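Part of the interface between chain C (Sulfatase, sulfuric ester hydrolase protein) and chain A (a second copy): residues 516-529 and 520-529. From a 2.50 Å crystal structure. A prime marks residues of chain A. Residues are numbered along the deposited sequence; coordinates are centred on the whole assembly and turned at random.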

# COMPACT_ATOMS: atom_id res chain seq x y z
N TYR C 516 -0.51 1.51 20.65
CA TYR C 516 -0.64 2.40 19.50
C TYR C 516 0.16 1.93 18.27
O TYR C 516 -0.31 2.14 17.14
CB TYR C 516 -0.32 3.85 19.87
CG TYR C 516 -1.46 4.48 20.65
CD1 TYR C 516 -2.59 4.96 20.01
CD2 TYR C 516 -1.44 4.49 22.04
CE1 TYR C 516 -3.67 5.47 20.72
CE2 TYR C 516 -2.53 4.97 22.78
CZ TYR C 516 -3.63 5.47 22.11
OH TYR C 516 -4.67 5.98 22.84
N ALA C 517 1.30 1.26 18.49
CA ALA C 517 2.13 0.70 17.42
C ALA C 517 1.36 -0.43 16.71
O ALA C 517 1.36 -0.52 15.48
CB ALA C 517 3.46 0.18 17.98
N GLU C 518 0.67 -1.28 17.49
CA GLU C 518 -0.11 -2.39 16.95
C GLU C 518 -1.43 -1.94 16.33
O GLU C 518 -1.94 -2.56 15.39
CB GLU C 518 -0.30 -3.49 17.99
CG GLU C 518 1.01 -4.15 18.37
CD GLU C 518 0.90 -5.34 19.30
OE1 GLU C 518 0.03 -5.31 20.19
OE2 GLU C 518 1.67 -6.31 19.12
N LYS C 519 -1.97 -0.82 16.83
CA LYS C 519 -3.20 -0.19 16.30
C LYS C 519 -2.85 0.35 14.91
O LYS C 519 -3.57 0.09 13.94
CB LYS C 519 -3.67 0.95 17.23
CG LYS C 519 -5.04 0.76 17.91
CD LYS C 519 -5.39 1.81 19.00
CE LYS C 519 -4.84 1.56 20.42
NZ LYS C 519 -5.81 1.91 21.51
N LEU C 520 -1.71 1.02 14.78
CA LEU C 520 -1.21 1.56 13.52
C LEU C 520 -0.91 0.44 12.53
O LEU C 520 -1.24 0.57 11.35
CB LEU C 520 0.01 2.44 13.78
CG LEU C 520 0.50 3.27 12.62
CD1 LEU C 520 -0.64 3.96 11.90
CD2 LEU C 520 1.63 4.22 13.06
N LEU C 521 -0.39 -0.68 13.03
CA LEU C 521 -0.15 -1.86 12.21
C LEU C 521 -1.44 -2.41 11.59
O LEU C 521 -1.44 -2.79 10.42
CB LEU C 521 0.59 -2.93 13.05
CG LEU C 521 2.15 -2.80 13.15
CD1 LEU C 521 2.72 -3.72 14.19
CD2 LEU C 521 2.83 -3.09 11.82
N SER C 522 -2.57 -2.44 12.36
CA SER C 522 -3.89 -2.89 11.87
C SER C 522 -4.42 -1.88 10.82
O SER C 522 -4.92 -2.29 9.76
CB SER C 522 -4.87 -3.04 13.03
OG SER C 522 -4.54 -4.13 13.88
N LEU C 523 -4.27 -0.57 11.08
CA LEU C 523 -4.65 0.48 10.15
C LEU C 523 -3.90 0.27 8.80
O LEU C 523 -4.56 0.21 7.76
CB LEU C 523 -4.29 1.83 10.77
CG LEU C 523 -5.36 2.90 10.84
CD1 LEU C 523 -6.72 2.34 11.40
CD2 LEU C 523 -4.89 4.01 11.75
N ARG C 524 -2.55 0.08 8.84
CA ARG C 524 -1.71 -0.21 7.68
C ARG C 524 -2.25 -1.38 6.89
O ARG C 524 -2.43 -1.23 5.70
CB ARG C 524 -0.22 -0.48 8.09
CG ARG C 524 0.58 0.79 8.44
CD ARG C 524 0.75 1.77 7.26
NE ARG C 524 1.78 2.77 7.53
CZ ARG C 524 1.84 3.96 6.95
NH1 ARG C 524 0.93 4.33 6.07
NH2 ARG C 524 2.81 4.80 7.26
N ALA C 525 -2.53 -2.52 7.53
CA ALA C 525 -3.06 -3.76 6.93
C ALA C 525 -4.47 -3.61 6.33
O ALA C 525 -4.79 -4.18 5.26
CB ALA C 525 -3.07 -4.86 7.96
N GLN C 526 -5.33 -2.86 7.02
CA GLN C 526 -6.71 -2.68 6.58
C GLN C 526 -6.84 -1.73 5.40
O GLN C 526 -7.72 -1.93 4.54
CB GLN C 526 -7.60 -2.28 7.75
CG GLN C 526 -7.84 -3.47 8.69
CD GLN C 526 -8.79 -3.11 9.78
OE1 GLN C 526 -8.41 -2.44 10.74
NE2 GLN C 526 -10.06 -3.49 9.58
N HIS C 527 -5.93 -0.73 5.33
CA HIS C 527 -5.92 0.28 4.29
C HIS C 527 -5.04 -0.05 3.08
O HIS C 527 -4.82 0.82 2.25
CB HIS C 527 -5.59 1.64 4.87
CG HIS C 527 -6.78 2.21 5.55
ND1 HIS C 527 -6.96 2.08 6.91
CD2 HIS C 527 -7.91 2.74 5.01
CE1 HIS C 527 -8.13 2.65 7.17
NE2 HIS C 527 -8.75 3.01 6.05
N LEU C 528 -4.65 -1.34 2.91
CA LEU C 528 -3.98 -1.77 1.69
C LEU C 528 -5.05 -1.71 0.60
O LEU C 528 -6.23 -1.80 0.91
CB LEU C 528 -3.42 -3.20 1.82
CG LEU C 528 -2.30 -3.41 2.87
CD1 LEU C 528 -1.91 -4.88 2.96
CD2 LEU C 528 -1.11 -2.47 2.62
N ASP C 529 -4.65 -1.47 -0.65
CA ASP C 529 -5.56 -1.29 -1.76
C ASP C 529 -6.49 -2.50 -2.00
O ASP C 529 -6.02 -3.58 -2.39
CB ASP C 529 -4.75 -0.93 -3.02
CG ASP C 529 -5.56 -0.48 -4.22
OD1 ASP C 529 -6.79 -0.41 -4.10
OD2 ASP C 529 -4.95 -0.21 -5.27
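Chain A (520-529) LLSLRAQHLD

How does chain A lie on chain C? Each stretch carries the last part of a helix, through residue 526, and then continues as non-helical chain from His527 and His527′. The two helices run in the same general direction, crossing at 31° with their axes 10.4 Å apart at closest approach. In the closest register three residues face their own copies: CA of Leu521 lies 6.3 Å from CA of Leu521′, CA of Arg524 7.1 Å from CA of Arg524′, and CA of Leu528 9.4 Å from CA of Leu528′, so the backbones diverge toward their C-terminal ends.

What does the first part of the chain C stretch meet? Leu521′ reaches across to it, with CD1 3.5 Å from Ala517 O and 3.9 Å from Ala517 CB. One turn on, Leu520 CG packs 3.7 Å from Leu521′ CD2. Leu521 then meets its own copy, CG to CG at 3.7 Å, and its CD2 lies 3.6 Å from Leu520′ CD2. The direct side-chain contacts here are apolar.

How is Arg524 accommodated beside its twin? Its CB points toward chain A, and CG lies 4.2 Å from Arg524′ CB, so the CG of one packs near the CB of the other, and the guanidinium reaches Ala525′ and Leu528′. Arg524 NH2 lies 4.2 Å from Ala525′ CB. Water 1 bridges the chains, accepting from Arg524 NE at 2.8 Å and donating to Leu521′ O at 2.8 Å. Water 2 repeats the bridge, joining Leu521 O (2.7 Å) to Arg524′ NE (2.9 Å).

What closes the contact at the end of the helix and just past it? Ala525 CB sits 4.2 Å from Arg524′ NH2. Past His527, where helical phi/psi end, Leu528 brings CD1 to 4.2 Å from Arg524′ NH1, mirrored by Arg524 NH1 and Leu528′ CD1 at 4.3 Å.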

# COMPACT_ATOMS: atom_id res chain seq x y z
N LEU A 520 8.30 -3.79 11.92
CA LEU A 520 7.27 -4.10 10.93
C LEU A 520 6.59 -2.78 10.43
O LEU A 520 6.40 -2.61 9.22
CB LEU A 520 6.27 -5.09 11.50
CG LEU A 520 5.19 -5.54 10.51
CD1 LEU A 520 5.80 -6.22 9.26
CD2 LEU A 520 4.17 -6.38 11.19
N LEU A 521 6.38 -1.81 11.33
CA LEU A 521 5.86 -0.51 10.95
C LEU A 521 6.77 0.22 9.92
O LEU A 521 6.28 0.83 8.97
CB LEU A 521 5.64 0.35 12.20
CG LEU A 521 4.29 0.22 12.92
CD1 LEU A 521 4.32 0.95 14.26
CD2 LEU A 521 3.17 0.79 12.06
N SER A 522 8.09 0.09 10.11
CA SER A 522 9.11 0.67 9.22
C SER A 522 9.08 0.05 7.82
O SER A 522 9.10 0.78 6.84
CB SER A 522 10.50 0.55 9.83
OG SER A 522 10.68 1.68 10.67
N LEU A 523 8.97 -1.31 7.75
CA LEU A 523 8.81 -2.06 6.52
C LEU A 523 7.59 -1.60 5.74
O LEU A 523 7.71 -1.32 4.55
CB LEU A 523 8.62 -3.54 6.88
CG LEU A 523 9.73 -4.44 6.54
CD1 LEU A 523 10.23 -5.08 7.77
CD2 LEU A 523 9.26 -5.52 5.68
N ARG A 524 6.40 -1.52 6.41
CA ARG A 524 5.13 -1.08 5.82
C ARG A 524 5.27 0.27 5.15
O ARG A 524 4.82 0.41 4.03
CB ARG A 524 3.99 -1.04 6.87
CG ARG A 524 3.54 -2.42 7.38
CD ARG A 524 2.81 -3.23 6.32
NE ARG A 524 1.95 -4.27 6.90
CZ ARG A 524 1.47 -5.29 6.20
NH1 ARG A 524 1.77 -5.42 4.92
NH2 ARG A 524 0.71 -6.21 6.78
N ALA A 525 5.93 1.24 5.83
CA ALA A 525 6.17 2.58 5.33
C ALA A 525 7.17 2.60 4.14
O ALA A 525 7.01 3.38 3.18
CB ALA A 525 6.70 3.42 6.45
N GLN A 526 8.22 1.76 4.21
CA GLN A 526 9.25 1.72 3.17
C GLN A 526 8.78 1.02 1.90
O GLN A 526 9.19 1.43 0.81
CB GLN A 526 10.54 1.12 3.71
CG GLN A 526 11.24 2.09 4.70
CD GLN A 526 12.53 1.51 5.21
OE1 GLN A 526 12.55 0.68 6.13
NE2 GLN A 526 13.62 1.85 4.55
N HIS A 527 7.90 0.00 2.05
CA HIS A 527 7.38 -0.79 0.95
C HIS A 527 6.08 -0.27 0.34
O HIS A 527 5.51 -0.95 -0.50
CB HIS A 527 7.27 -2.26 1.34
CG HIS A 527 8.62 -2.89 1.27
ND1 HIS A 527 9.42 -2.99 2.39
CD2 HIS A 527 9.33 -3.27 0.20
CE1 HIS A 527 10.54 -3.55 1.98
NE2 HIS A 527 10.55 -3.70 0.67
N LEU A 528 5.67 0.99 0.66
CA LEU A 528 4.56 1.64 -0.02
C LEU A 528 5.02 1.84 -1.48
O LEU A 528 6.22 1.94 -1.73
CB LEU A 528 4.20 2.98 0.62
CG LEU A 528 3.67 2.93 2.05
CD1 LEU A 528 3.36 4.33 2.57
CD2 LEU A 528 2.44 2.02 2.17
N ASP A 529 4.08 1.82 -2.43
CA ASP A 529 4.36 1.93 -3.86
C ASP A 529 5.17 3.18 -4.24
O ASP A 529 4.66 4.30 -4.14
CB ASP A 529 3.06 1.84 -4.65
CG ASP A 529 3.23 1.63 -6.15
OD1 ASP A 529 4.39 1.52 -6.60
OD2 ASP A 529 2.19 1.55 -6.86
O HOH W 1 4.10 2.56 9.03
O HOH W 2 0.58 -4.27 9.42